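Local coordinates for leucyl-trna synthetase (Plasmodium falciparum, PDB 5FOC), which is the editing domain of an enzyme that charges tRNA(Leu) with leucine at the cost of ATP, and probably hydrolyses wrongly charged tRNA, at residues 9-15 / 121-127; 136-140 / 265-269; 223-228 / 238-242; 241-245 / 319-323. The protein carries 2 engineered substitutions. All coordinates share one frame. Residues are numbered along the deposited sequence.

All four contacts belong to the editing domain, and each has at least one segment on its large mixed sheet. Contact 1 is a strand pair near the centre of the chain. Contact 3, a hairpin whose centre lies about 13 Å from that of contact 1, joins it where Ile13 CG2 meets Thr228 CB at 3.4 Å. Contact 2 sets helix 263-274 against strand 138-141, next to the hairpin: Thr139 O lies 2.8 Å from Leu241 N. Contact 4 continues past strand 238-242, its centre about 10 Å from that of contact 2. Strand 120-127 leads into a threonine-containing loop that in related leucyl-tRNA synthetases lines the editing pocket, so contact 1 probably lies beside that site.

Contact 1: residues 9-15 / 121-127; sequences TLIKIFV and VIFLGST
Build two extended strands, 9-15 and 121-127, antiparallel at 146° with axes 4.4 Å apart at closest approach. The hydrogen-bonded pairs are Thr9-Thr127 (Thr127 N to Thr9 O 2.9 Å), Ile11-Gly125 (Ile11 N to Gly125 O 2.8 Å) and Ile13-Phe123 (Ile13 N to Phe123 O 2.9 Å); Val15 N also bonds to Val121 O (3.1 Å). Leu10-Ser126, Lys12-Leu124 and Phe14-Ile122 are the non-hydrogen-bonded pairs.

Side chains alternate. On the Ile11/Ile13/Phe123 face, both isoleucines are m,t: Ile11 CD1 reaches Thr127 CG2 (t) at 3.8 Å, and Ile13 CD1 lies 3.7 Å from Gly125 CA, where a CB would intrude. Phe123 is m, its ring edge meeting Val15 (t), Phe123 CE1 to Val15 CG2 3.5 Å. On the other face Phe14 (m) brings CE1 to 3.6 Å from CD1 of Ile122 (m,t), and Leu10 (m,t) puts CD2 3.9 Å from Ser126 OG, whose hydroxyl bonds to Ser251 OG. Lys12 is m then fully extended, carrying NZ to Asp154 and the carbonyl of Leu367. Water 1 bridges Thr9 OG1 (2.7 Å) and Thr127 O (2.9 Å).

This is regular antiparallel pairing inside the domain's central sheet. Strands 227-229 and 369-373 also pair with strand 7-15, strand 181-185 runs parallel beside 120-127, and helix 18-35 packs Phe21 onto Val15, Val121 and Phe123.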
loop_
_atom_site.group_PDB
_atom_site.type_symbol
_atom_site.label_atom_id
_atom_site.label_comp_id
_atom_site.label_asym_id
_atom_site.label_seq_id
_atom_site.Cartn_x
_atom_site.Cartn_y
_atom_site.Cartn_z
ATOM N N THR A 9 -3.575 5.652 -8.897
ATOM C CA THR A 9 -2.245 5.201 -9.265
ATOM C C THR A 9 -1.852 4.203 -8.176
ATOM O O THR A 9 -1.995 4.497 -7.014
ATOM C CB THR A 9 -1.223 6.334 -9.343
ATOM O OG1 THR A 9 -1.658 7.320 -10.259
ATOM C CG2 THR A 9 0.117 5.792 -9.830
ATOM N N LEU A 10 -1.604 2.990 -8.592
ATOM C CA LEU A 10 -1.045 1.968 -7.695
ATOM C C LEU A 10 0.474 2.015 -7.759
ATOM O O LEU A 10 1.068 2.032 -8.823
ATOM C CB LEU A 10 -1.542 0.564 -8.053
ATOM C CG LEU A 10 -3.050 0.385 -8.238
ATOM C CD1 LEU A 10 -3.355 -1.082 -8.471
ATOM C CD2 LEU A 10 -3.827 0.969 -7.081
ATOM N N ILE A 11 1.083 2.067 -6.578
ATOM C CA ILE A 11 2.543 2.102 -6.441
ATOM C C ILE A 11 2.965 0.762 -5.865
ATOM O O ILE A 11 2.342 0.259 -4.945
ATOM C CB ILE A 11 2.956 3.286 -5.550
ATOM C CG1 ILE A 11 2.526 4.622 -6.232
ATOM C CG2 ILE A 11 4.462 3.297 -5.284
ATOM C CD1 ILE A 11 2.761 5.864 -5.414
ATOM N N LYS A 12 4.050 0.216 -6.455
ATOM C CA LYS A 12 4.651 -1.030 -5.947
ATOM C C LYS A 12 5.390 -0.757 -4.654
ATOM O O LYS A 12 6.325 -0.002 -4.650
ATOM C CB LYS A 12 5.564 -1.640 -6.972
ATOM C CG LYS A 12 4.813 -2.234 -8.156
ATOM C CD LYS A 12 5.723 -2.614 -9.275
ATOM C CE LYS A 12 5.044 -3.201 -10.485
ATOM N NZ LYS A 12 6.054 -3.425 -11.528
ATOM N N ILE A 13 4.869 -1.301 -3.581
ATOM C CA ILE A 13 5.447 -1.117 -2.261
ATOM C C ILE A 13 6.108 -2.463 -1.887
ATOM O O ILE A 13 5.467 -3.398 -1.478
ATOM C CB ILE A 13 4.399 -0.649 -1.210
ATOM C CG1 ILE A 13 3.854 0.735 -1.563
ATOM C CG2 ILE A 13 4.995 -0.589 0.181
ATOM C CD1 ILE A 13 2.727 1.202 -0.661
ATOM N N PHE A 14 7.438 -2.491 -2.010
ATOM C CA PHE A 14 8.168 -3.735 -1.850
ATOM C C PHE A 14 8.422 -3.966 -0.355
ATOM O O PHE A 14 8.593 -3.021 0.417
ATOM C CB PHE A 14 9.543 -3.597 -2.531
ATOM C CG PHE A 14 9.465 -3.419 -4.033
ATOM C CD1 PHE A 14 9.357 -4.512 -4.875
ATOM C CD2 PHE A 14 9.487 -2.158 -4.587
ATOM C CE1 PHE A 14 9.238 -4.330 -6.246
ATOM C CE2 PHE A 14 9.381 -1.973 -5.966
ATOM C CZ PHE A 14 9.240 -3.055 -6.790
ATOM N N VAL A 15 8.394 -5.237 0.022
ATOM C CA VAL A 15 8.791 -5.661 1.372
ATOM C C VAL A 15 10.322 -5.832 1.473
ATOM O O VAL A 15 10.923 -6.479 0.641
ATOM C CB VAL A 15 8.089 -6.986 1.723
ATOM C CG1 VAL A 15 8.639 -7.638 2.992
ATOM C CG2 VAL A 15 6.565 -6.778 1.813
ATOM N N VAL A 121 7.774 -9.586 -3.330
ATOM C CA VAL A 121 6.580 -9.425 -2.489
ATOM C C VAL A 121 6.218 -7.960 -2.469
ATOM O O VAL A 121 6.985 -7.128 -2.034
ATOM C CB VAL A 121 6.753 -9.933 -1.053
ATOM C CG1 VAL A 121 5.466 -9.715 -0.261
ATOM C CG2 VAL A 121 7.237 -11.395 -1.006
ATOM N N ILE A 122 4.998 -7.625 -2.979
ATOM C CA ILE A 122 4.683 -6.255 -3.236
ATOM C C ILE A 122 3.270 -5.940 -2.705
ATOM O O ILE A 122 2.302 -6.628 -3.142
ATOM C CB ILE A 122 4.739 -5.922 -4.752
ATOM C CG1 ILE A 122 6.149 -6.087 -5.320
ATOM C CG2 ILE A 122 4.170 -4.522 -5.046
ATOM C CD1 ILE A 122 6.224 -6.121 -6.814
ATOM N N PHE A 123 3.165 -4.974 -1.800
ATOM C CA PHE A 123 1.874 -4.356 -1.415
ATOM C C PHE A 123 1.531 -3.372 -2.522
ATOM O O PHE A 123 2.297 -2.604 -2.986
ATOM C CB PHE A 123 1.967 -3.650 -0.046
ATOM C CG PHE A 123 2.022 -4.578 1.133
ATOM C CD1 PHE A 123 3.221 -5.222 1.476
ATOM C CD2 PHE A 123 0.920 -4.822 1.910
ATOM C CE1 PHE A 123 3.249 -6.061 2.596
ATOM C CE2 PHE A 123 0.942 -5.667 2.988
ATOM C CZ PHE A 123 2.125 -6.280 3.356
ATOM N N LEU A 124 0.225 -3.407 -2.942
ATOM C CA LEU A 124 -0.182 -2.466 -3.986
ATOM C C LEU A 124 -0.840 -1.256 -3.317
ATOM O O LEU A 124 -1.987 -1.367 -2.847
ATOM C CB LEU A 124 -1.134 -3.154 -4.955
ATOM C CG LEU A 124 -0.555 -4.167 -5.925
ATOM C CD1 LEU A 124 -1.644 -4.921 -6.693
ATOM C CD2 LEU A 124 0.385 -3.481 -6.889
ATOM N N GLY A 125 -0.076 -0.153 -3.208
ATOM C CA GLY A 125 -0.465 1.049 -2.511
ATOM C C GLY A 125 -1.296 1.854 -3.501
ATOM O O GLY A 125 -0.912 1.923 -4.630
ATOM N N SER A 126 -2.319 2.511 -3.007
ATOM C CA SER A 126 -3.217 3.292 -3.908
ATOM C C SER A 126 -3.151 4.772 -3.524
ATOM O O SER A 126 -3.255 5.097 -2.330
ATOM C CB SER A 126 -4.592 2.729 -3.685
ATOM O OG SER A 126 -5.439 3.472 -4.566
ATOM N N THR A 127 -3.040 5.668 -4.517
ATOM C CA THR A 127 -2.984 7.095 -4.266
ATOM C C THR A 127 -3.692 7.873 -5.399
ATOM O O THR A 127 -3.602 7.479 -6.580
ATOM C CB THR A 127 -1.517 7.607 -4.080
ATOM O OG1 THR A 127 -1.523 8.972 -3.695
ATOM C CG2 THR A 127 -0.702 7.444 -5.315
HETATM O O HOH W 1 -3.552 8.854 -9.138
HETATM O O HOH W 2 10.101 -7.996 -2.306
#

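Contact 2: residues 136-140 / 265-269; sequences QNYTF and DYACL
Here a helix packs on a sheet: residues 265-269 of helix 263-274 lie across strand 138-140, the two directions at 94° and the axes 11.0 Å apart at their closest. The nearest CA pairs, Phe140 with Asp265 at 8.7 Å and Tyr138 with Leu269 at 8.8 Å, leave room for one layer of side chains.

Phe140, on an extended backbone, has the largest area covered, with Leu269 next. With chi1 at -68° and chi2 at -60°, the Phe140 ring reaches the helix so that CE2 stands 3.7 Å from Asp265 OD1, which lies at the ring edge. Leu269 takes chi1 t and chi2 p and points at the strand; its CD1 meets Tyr138 CE2 at 3.7 Å. The CA-to-CB bond of Tyr138, two residues before Phe140, also points toward the helix (chi1 m), while its hydroxyl bonds to Gln289 O and Asn292 N in the loop after helix 276-282.

Asp265 OD2 is held by Val258 N, which fixes the helix to the end of strand 254-257, itself the antiparallel neighbour of strand 138-141. The contact thus lays helix 263-274 on the strand 138-141 part of the editing domain's mixed sheet, joining parts of the chain more than 120 residues apart. Build Cys268 with chi1 t, giving a sulfur-aromatic contact: SG lies 4.2 Å from the centroid of the Phe140 ring, obliquely at 41° to the ring normal.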
loop_
_atom_site.group_PDB
_atom_site.type_symbol
_atom_site.label_atom_id
_atom_site.label_comp_id
_atom_site.label_asym_id
_atom_site.label_seq_id
_atom_site.Cartn_x
_atom_site.Cartn_y
_atom_site.Cartn_z
ATOM N N GLN A 136 6.848 9.723 0.867
ATOM C CA GLN A 136 6.220 8.647 1.602
ATOM C C GLN A 136 7.108 8.250 2.807
ATOM O O GLN A 136 8.288 7.990 2.575
ATOM C CB GLN A 136 5.990 7.424 0.724
ATOM C CG GLN A 136 5.158 6.376 1.411
ATOM C CD GLN A 136 4.879 5.142 0.607
ATOM O OE1 GLN A 136 5.142 5.103 -0.589
ATOM N NE2 GLN A 136 4.427 4.079 1.278
ATOM N N ASN A 137 6.534 8.267 3.983
ATOM C CA ASN A 137 7.294 7.853 5.226
ATOM C C ASN A 137 6.822 6.576 5.874
ATOM O O ASN A 137 7.560 5.941 6.663
ATOM C CB ASN A 137 7.462 9.031 6.195
ATOM C CG ASN A 137 6.180 9.684 6.639
ATOM O OD1 ASN A 137 5.160 9.653 5.890
ATOM N ND2 ASN A 137 6.199 10.355 7.774
ATOM N N TYR A 138 5.606 6.122 5.577
ATOM C CA TYR A 138 5.024 4.917 6.072
ATOM C C TYR A 138 4.090 4.327 5.017
ATOM O O TYR A 138 3.920 4.944 3.933
ATOM C CB TYR A 138 4.257 5.128 7.393
ATOM C CG TYR A 138 5.167 5.545 8.491
ATOM C CD1 TYR A 138 5.860 4.570 9.166
ATOM C CD2 TYR A 138 5.398 6.866 8.807
ATOM C CE1 TYR A 138 6.738 4.924 10.173
ATOM C CE2 TYR A 138 6.255 7.238 9.841
ATOM C CZ TYR A 138 6.965 6.228 10.493
ATOM O OH TYR A 138 7.881 6.622 11.502
ATOM N N THR A 139 3.609 3.138 5.300
ATOM C CA THR A 139 2.578 2.485 4.495
ATOM C C THR A 139 1.428 2.159 5.424
ATOM O O THR A 139 1.580 1.546 6.446
ATOM C CB THR A 139 3.156 1.194 3.849
ATOM O OG1 THR A 139 4.190 1.550 2.931
ATOM C CG2 THR A 139 2.054 0.365 3.195
ATOM N N PHE A 140 0.216 2.587 5.079
ATOM C CA PHE A 140 -0.926 2.303 5.910
ATOM C C PHE A 140 -1.779 1.139 5.390
ATOM O O PHE A 140 -1.936 0.956 4.155
ATOM C CB PHE A 140 -1.892 3.486 6.016
ATOM C CG PHE A 140 -1.396 4.687 6.749
ATOM C CD1 PHE A 140 -0.998 4.616 8.095
ATOM C CD2 PHE A 140 -1.457 5.947 6.140
ATOM C CE1 PHE A 140 -0.633 5.794 8.782
ATOM C CE2 PHE A 140 -1.105 7.090 6.811
ATOM C CZ PHE A 140 -0.662 7.014 8.137
ATOM N N ASP A 265 -3.211 11.670 6.628
ATOM C CA ASP A 265 -1.956 10.916 6.918
ATOM C C ASP A 265 -1.299 11.529 8.117
ATOM O O ASP A 265 -0.905 10.819 9.049
ATOM C CB ASP A 265 -1.001 10.979 5.722
ATOM C CG ASP A 265 -1.531 10.214 4.497
ATOM O OD1 ASP A 265 -2.652 9.609 4.617
ATOM O OD2 ASP A 265 -0.888 10.217 3.434
ATOM N N TYR A 266 -1.189 12.850 8.116
ATOM C CA TYR A 266 -0.640 13.572 9.259
ATOM C C TYR A 266 -1.368 13.216 10.550
ATOM O O TYR A 266 -0.748 12.953 11.611
ATOM C CB TYR A 266 -0.704 15.085 9.039
ATOM C CG TYR A 266 0.006 15.820 10.126
ATOM C CD1 TYR A 266 1.371 16.045 10.028
ATOM C CD2 TYR A 266 -0.642 16.216 11.290
ATOM C CE1 TYR A 266 2.075 16.668 11.074
ATOM C CE2 TYR A 266 0.052 16.833 12.338
ATOM C CZ TYR A 266 1.414 17.065 12.220
ATOM O OH TYR A 266 2.122 17.677 13.231
ATOM N N ALA A 267 -2.707 13.269 10.481
ATOM C CA ALA A 267 -3.557 13.004 11.634
ATOM C C ALA A 267 -3.317 11.624 12.224
ATOM O O ALA A 267 -3.231 11.472 13.447
ATOM C CB ALA A 267 -5.021 13.134 11.253
ATOM N N CYS A 268 -3.218 10.636 11.358
ATOM C CA CYS A 268 -3.098 9.241 11.783
ATOM C C CYS A 268 -1.709 9.010 12.432
ATOM O O CYS A 268 -1.597 8.385 13.510
ATOM C CB CYS A 268 -3.305 8.302 10.614
ATOM S SG CYS A 268 -3.191 6.567 11.012
ATOM N N LEU A 269 -0.689 9.526 11.759
ATOM C CA LEU A 269 0.667 9.425 12.295
ATOM C C LEU A 269 0.770 10.140 13.650
ATOM O O LEU A 269 1.361 9.587 14.602
ATOM C CB LEU A 269 1.698 9.916 11.266
ATOM C CG LEU A 269 3.177 9.864 11.717
ATOM C CD1 LEU A 269 3.605 8.461 12.195
ATOM C CD2 LEU A 269 4.057 10.387 10.572
#

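Contact 3: residues 223-228 / 238-242; sequences FVGLET and LYILP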
loop_
_atom_site.group_PDB
_atom_site.type_symbol
_atom_site.label_atom_id
_atom_site.label_comp_id
_atom_site.label_asym_id
_atom_site.label_seq_id
_atom_site.Cartn_x
_atom_site.Cartn_y
_atom_site.Cartn_z
ATOM N N PHE A 223 0.687 -7.594 9.513
ATOM C CA PHE A 223 1.703 -6.910 8.724
ATOM C C PHE A 223 2.237 -5.630 9.342
ATOM O O PHE A 223 3.217 -5.058 8.824
ATOM C CB PHE A 223 1.178 -6.586 7.348
ATOM C CG PHE A 223 0.745 -7.779 6.539
ATOM C CD1 PHE A 223 1.615 -8.832 6.252
ATOM C CD2 PHE A 223 -0.529 -7.824 5.978
ATOM C CE1 PHE A 223 1.200 -9.889 5.453
ATOM C CE2 PHE A 223 -0.940 -8.887 5.201
ATOM C CZ PHE A 223 -0.092 -9.906 4.920
ATOM N N VAL A 224 1.578 -5.169 10.413
ATOM C CA VAL A 224 1.968 -3.931 11.064
ATOM C C VAL A 224 3.386 -4.086 11.594
ATOM O O VAL A 224 3.719 -5.056 12.248
ATOM C CB VAL A 224 0.960 -3.491 12.146
ATOM C CG1 VAL A 224 1.450 -2.295 12.939
ATOM C CG2 VAL A 224 -0.346 -3.098 11.433
ATOM N N GLY A 225 4.221 -3.129 11.222
ATOM C CA GLY A 225 5.661 -3.125 11.635
ATOM C C GLY A 225 6.631 -3.636 10.570
ATOM O O GLY A 225 7.843 -3.402 10.652
ATOM N N LEU A 226 6.146 -4.375 9.562
ATOM C CA LEU A 226 6.968 -4.751 8.435
ATOM C C LEU A 226 7.563 -3.532 7.774
ATOM O O LEU A 226 6.907 -2.487 7.619
ATOM C CB LEU A 226 6.207 -5.507 7.351
ATOM C CG LEU A 226 5.902 -6.977 7.455
ATOM C CD1 LEU A 226 5.219 -7.454 6.173
ATOM C CD2 LEU A 226 7.194 -7.741 7.615
ATOM N N GLU A 227 8.790 -3.679 7.320
ATOM C CA GLU A 227 9.482 -2.598 6.633
ATOM C C GLU A 227 9.206 -2.745 5.138
ATOM O O GLU A 227 9.335 -3.823 4.561
ATOM C CB GLU A 227 11.018 -2.681 6.987
ATOM C CG GLU A 227 11.770 -1.487 6.416
ATOM C CD GLU A 227 13.287 -1.574 6.606
ATOM O OE1 GLU A 227 13.765 -2.703 6.702
ATOM O OE2 GLU A 227 13.950 -0.533 6.599
ATOM N N THR A 228 8.758 -1.628 4.527
ATOM C CA THR A 228 8.541 -1.565 3.066
ATOM C C THR A 228 9.321 -0.404 2.422
ATOM O O THR A 228 9.818 0.503 3.115
ATOM C CB THR A 228 7.023 -1.471 2.715
ATOM O OG1 THR A 228 6.550 -0.219 3.163
ATOM C CG2 THR A 228 6.243 -2.631 3.361
ATOM N N LEU A 238 9.913 2.271 5.260
ATOM C CA LEU A 238 8.528 2.669 5.362
ATOM C C LEU A 238 7.733 1.608 6.088
ATOM O O LEU A 238 7.220 0.637 5.484
ATOM C CB LEU A 238 7.987 2.863 3.943
ATOM C CG LEU A 238 8.846 3.643 2.980
ATOM C CD1 LEU A 238 8.125 3.796 1.602
ATOM C CD2 LEU A 238 9.163 4.998 3.522
ATOM N N TYR A 239 7.644 1.751 7.392
ATOM C CA TYR A 239 7.023 0.723 8.190
ATOM C C TYR A 239 5.537 0.725 7.881
ATOM O O TYR A 239 4.953 1.816 7.648
ATOM C CB TYR A 239 7.298 0.942 9.671
ATOM C CG TYR A 239 8.796 0.935 9.940
ATOM C CD1 TYR A 239 9.545 -0.198 9.738
ATOM C CD2 TYR A 239 9.435 2.101 10.299
ATOM C CE1 TYR A 239 10.931 -0.155 9.958
ATOM C CE2 TYR A 239 10.818 2.128 10.553
ATOM C CZ TYR A 239 11.527 1.000 10.322
ATOM O OH TYR A 239 12.906 1.045 10.575
ATOM N N ILE A 240 4.959 -0.457 7.998
ATOM C CA ILE A 240 3.483 -0.587 7.890
ATOM C C ILE A 240 2.855 -0.141 9.204
ATOM O O ILE A 240 3.152 -0.705 10.273
ATOM C CB ILE A 240 3.024 -1.974 7.494
ATOM C CG1 ILE A 240 3.546 -2.291 6.119
ATOM C CG2 ILE A 240 1.488 -2.053 7.482
ATOM C CD1 ILE A 240 3.257 -3.657 5.558
ATOM N N LEU A 241 1.901 0.807 9.139
ATOM C CA LEU A 241 1.187 1.297 10.278
ATOM C C LEU A 241 -0.330 1.110 10.121
ATOM O O LEU A 241 -0.779 1.069 8.994
ATOM C CB LEU A 241 1.457 2.775 10.486
ATOM C CG LEU A 241 2.869 3.290 10.771
ATOM C CD1 LEU A 241 2.821 4.788 10.969
ATOM C CD2 LEU A 241 3.397 2.623 12.018
ATOM N N PRO A 242 -1.051 0.987 11.221
ATOM C CA PRO A 242 -2.504 0.767 11.140
ATOM C C PRO A 242 -3.312 2.052 10.966
ATOM O O PRO A 242 -3.111 3.015 11.665
ATOM C CB PRO A 242 -2.820 0.107 12.461
ATOM C CG PRO A 242 -1.854 0.744 13.409
ATOM C CD PRO A 242 -0.573 0.883 12.621
#
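This is a beta hairpin whose first arm is prolonged backwards by a tight turn, and it lies within the large sheet of the editing domain. Two antiparallel pairs define the register. Thr228 and Leu238 form the hydrogen-bonded one, with Thr228 N to Leu238 O at 2.9 Å and Leu238 N to Thr228 O at 2.8 Å; Glu227 and Tyr239 form the non-hydrogen-bonded one, CA atoms 4.4 Å apart. Leu238 O is used twice, since Thr228 OG1 also donates to it at 2.6 Å. That hydroxyl makes a further bond to Thr139 OG1 on the adjoining strand.

Before the arm, residues 223-226 make a type II turn, closed by Leu226 N to Phe223 O at 3.1 Å. Gly225 is its third residue, and its positive phi of 100° suits glycine. The turn stays tied to the opposite strand: Gly225 N donates to Ile240 O and Ile240 N to Leu226 O, both at 2.8 Å.

Ile240 gives up the largest area. Its CD1 sits 4.0 Å from Phe223 CB, 3.9 Å from Leu226 CB and 3.8 Å from Thr228 CG2, while further along Val224 CG1 meets Pro242 CD at 3.8 Å. Helix 18-35 packs on Phe223 and Leu226, strand 138-141 runs parallel beside strand 238-242, and Leu241, pointing away from the turn, packs on helix 263-274.

Contact 4: residues 241-245 / 319-323; sequences LPMTT and SYKDV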
loop_
_atom_site.group_PDB
_atom_site.type_symbol
_atom_site.label_atom_id
_atom_site.label_comp_id
_atom_site.label_asym_id
_atom_site.label_seq_id
_atom_site.Cartn_x
_atom_site.Cartn_y
_atom_site.Cartn_z
ATOM N N LEU A 241 1.901 0.807 9.139
ATOM C CA LEU A 241 1.187 1.297 10.278
ATOM C C LEU A 241 -0.330 1.110 10.121
ATOM O O LEU A 241 -0.779 1.069 8.994
ATOM C CB LEU A 241 1.457 2.775 10.486
ATOM C CG LEU A 241 2.869 3.290 10.771
ATOM C CD1 LEU A 241 2.821 4.788 10.969
ATOM C CD2 LEU A 241 3.397 2.623 12.018
ATOM N N PRO A 242 -1.051 0.987 11.221
ATOM C CA PRO A 242 -2.504 0.767 11.140
ATOM C C PRO A 242 -3.312 2.052 10.966
ATOM O O PRO A 242 -3.111 3.015 11.665
ATOM C CB PRO A 242 -2.820 0.107 12.461
ATOM C CG PRO A 242 -1.854 0.744 13.409
ATOM C CD PRO A 242 -0.573 0.883 12.621
ATOM N N MET A 243 -4.267 2.005 10.011
ATOM C CA MET A 243 -5.198 3.115 9.786
ATOM C C MET A 243 -6.570 2.477 9.633
ATOM O O MET A 243 -6.854 1.851 8.615
ATOM C CB MET A 243 -4.777 3.910 8.577
ATOM C CG MET A 243 -5.736 5.056 8.189
ATOM S SD MET A 243 -5.262 5.914 6.662
ATOM C CE MET A 243 -4.620 7.465 7.245
ATOM N N THR A 244 -7.388 2.582 10.691
ATOM C CA THR A 244 -8.708 1.914 10.728
ATOM C C THR A 244 -9.741 2.556 9.844
ATOM O O THR A 244 -10.792 1.959 9.654
ATOM C CB THR A 244 -9.280 1.837 12.152
ATOM O OG1 THR A 244 -9.455 3.163 12.703
ATOM C CG2 THR A 244 -8.351 1.010 13.004
ATOM N N THR A 245 -9.456 3.747 9.321
ATOM C CA THR A 245 -10.437 4.507 8.485
ATOM C C THR A 245 -10.321 4.119 7.020
ATOM O O THR A 245 -11.129 4.548 6.213
ATOM C CB THR A 245 -10.173 6.012 8.580
ATOM O OG1 THR A 245 -8.753 6.239 8.373
ATOM C CG2 THR A 245 -10.568 6.521 9.920
ATOM N N SER A 319 -8.541 14.057 15.666
ATOM C CA SER A 319 -8.025 12.715 15.524
ATOM C C SER A 319 -8.143 12.314 14.046
ATOM O O SER A 319 -8.779 13.023 13.229
ATOM C CB SER A 319 -8.809 11.710 16.364
ATOM O OG SER A 319 -10.074 11.446 15.730
ATOM N N TYR A 320 -7.567 11.159 13.700
ATOM C CA TYR A 320 -7.623 10.689 12.317
ATOM C C TYR A 320 -8.998 10.137 11.989
ATOM O O TYR A 320 -9.268 9.837 10.842
ATOM C CB TYR A 320 -6.494 9.710 11.965
ATOM C CG TYR A 320 -6.695 8.254 12.328
ATOM C CD1 TYR A 320 -6.243 7.722 13.550
ATOM C CD2 TYR A 320 -7.203 7.367 11.396
ATOM C CE1 TYR A 320 -6.423 6.380 13.853
ATOM C CE2 TYR A 320 -7.383 6.043 11.676
ATOM C CZ TYR A 320 -6.964 5.534 12.905
ATOM O OH TYR A 320 -7.156 4.188 13.147
ATOM N N LYS A 321 -9.835 9.978 13.008
ATOM C CA LYS A 321 -11.231 9.572 12.829
ATOM C C LYS A 321 -12.241 10.709 12.972
ATOM O O LYS A 321 -13.457 10.461 12.951
ATOM C CB LYS A 321 -11.545 8.461 13.835
ATOM C CG LYS A 321 -10.708 7.204 13.602
ATOM C CD LYS A 321 -10.657 6.282 14.813
ATOM C CE LYS A 321 -9.673 6.804 15.836
ATOM N NZ LYS A 321 -9.559 5.848 16.960
ATOM N N ASP A 322 -11.765 11.947 13.036
ATOM C CA ASP A 322 -12.619 13.159 13.018
ATOM C C ASP A 322 -13.515 13.153 11.765
ATOM O O ASP A 322 -13.031 13.013 10.647
ATOM C CB ASP A 322 -11.698 14.391 13.051
ATOM C CG ASP A 322 -12.410 15.681 13.407
ATOM O OD1 ASP A 322 -13.530 15.925 12.880
ATOM O OD2 ASP A 322 -11.835 16.481 14.194
ATOM N N VAL A 323 -14.828 13.319 11.956
ATOM C CA VAL A 323 -15.783 13.360 10.835
ATOM C C VAL A 323 -15.524 14.470 9.828
ATOM O O VAL A 323 -15.972 14.378 8.674
ATOM C CB VAL A 323 -17.254 13.477 11.323
ATOM C CG1 VAL A 323 -17.645 12.265 12.142
ATOM C CG2 VAL A 323 -17.532 14.801 12.045
HETATM O O HOH W 3 -4.943 3.164 14.124
HETATM O O HOH W 4 -8.312 8.988 8.246
#
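A single aromatic side chain makes most of this contact: Tyr320 spans from its loop to the chain leaving strand 238-242. The nearest CA atoms, those of Thr245 and Lys321, are 6.7 Å apart. The tyrosine hydroxyl shares a short hydrogen bond with Thr244 OG1, 2.6 Å from Tyr320 OH. Water 3 links Tyr320 OH (2.6 Å) to Pro242 O (3.1 Å), and water 4 links Tyr320 O (2.9 Å) to Thr245 OG1 (2.8 Å). Met243 CG packs against Tyr320 CE2 at 4.0 Å. Beside it, Thr245 CG2 meets Lys321 CG at 3.7 Å.

The loop is held in shape by a type I turn from Ser319 to Asp322 and an ST turn, Lys321 N to Ser319 OG at 3.1 Å. Helix 263-274 lies alongside: Asp271 OD2 accepts from Tyr320 N, and Cys268 touches the side chain. The chemistry implies a partly buried, largely polar join, with hydroxyls and two ordered waters doing much of the bridging.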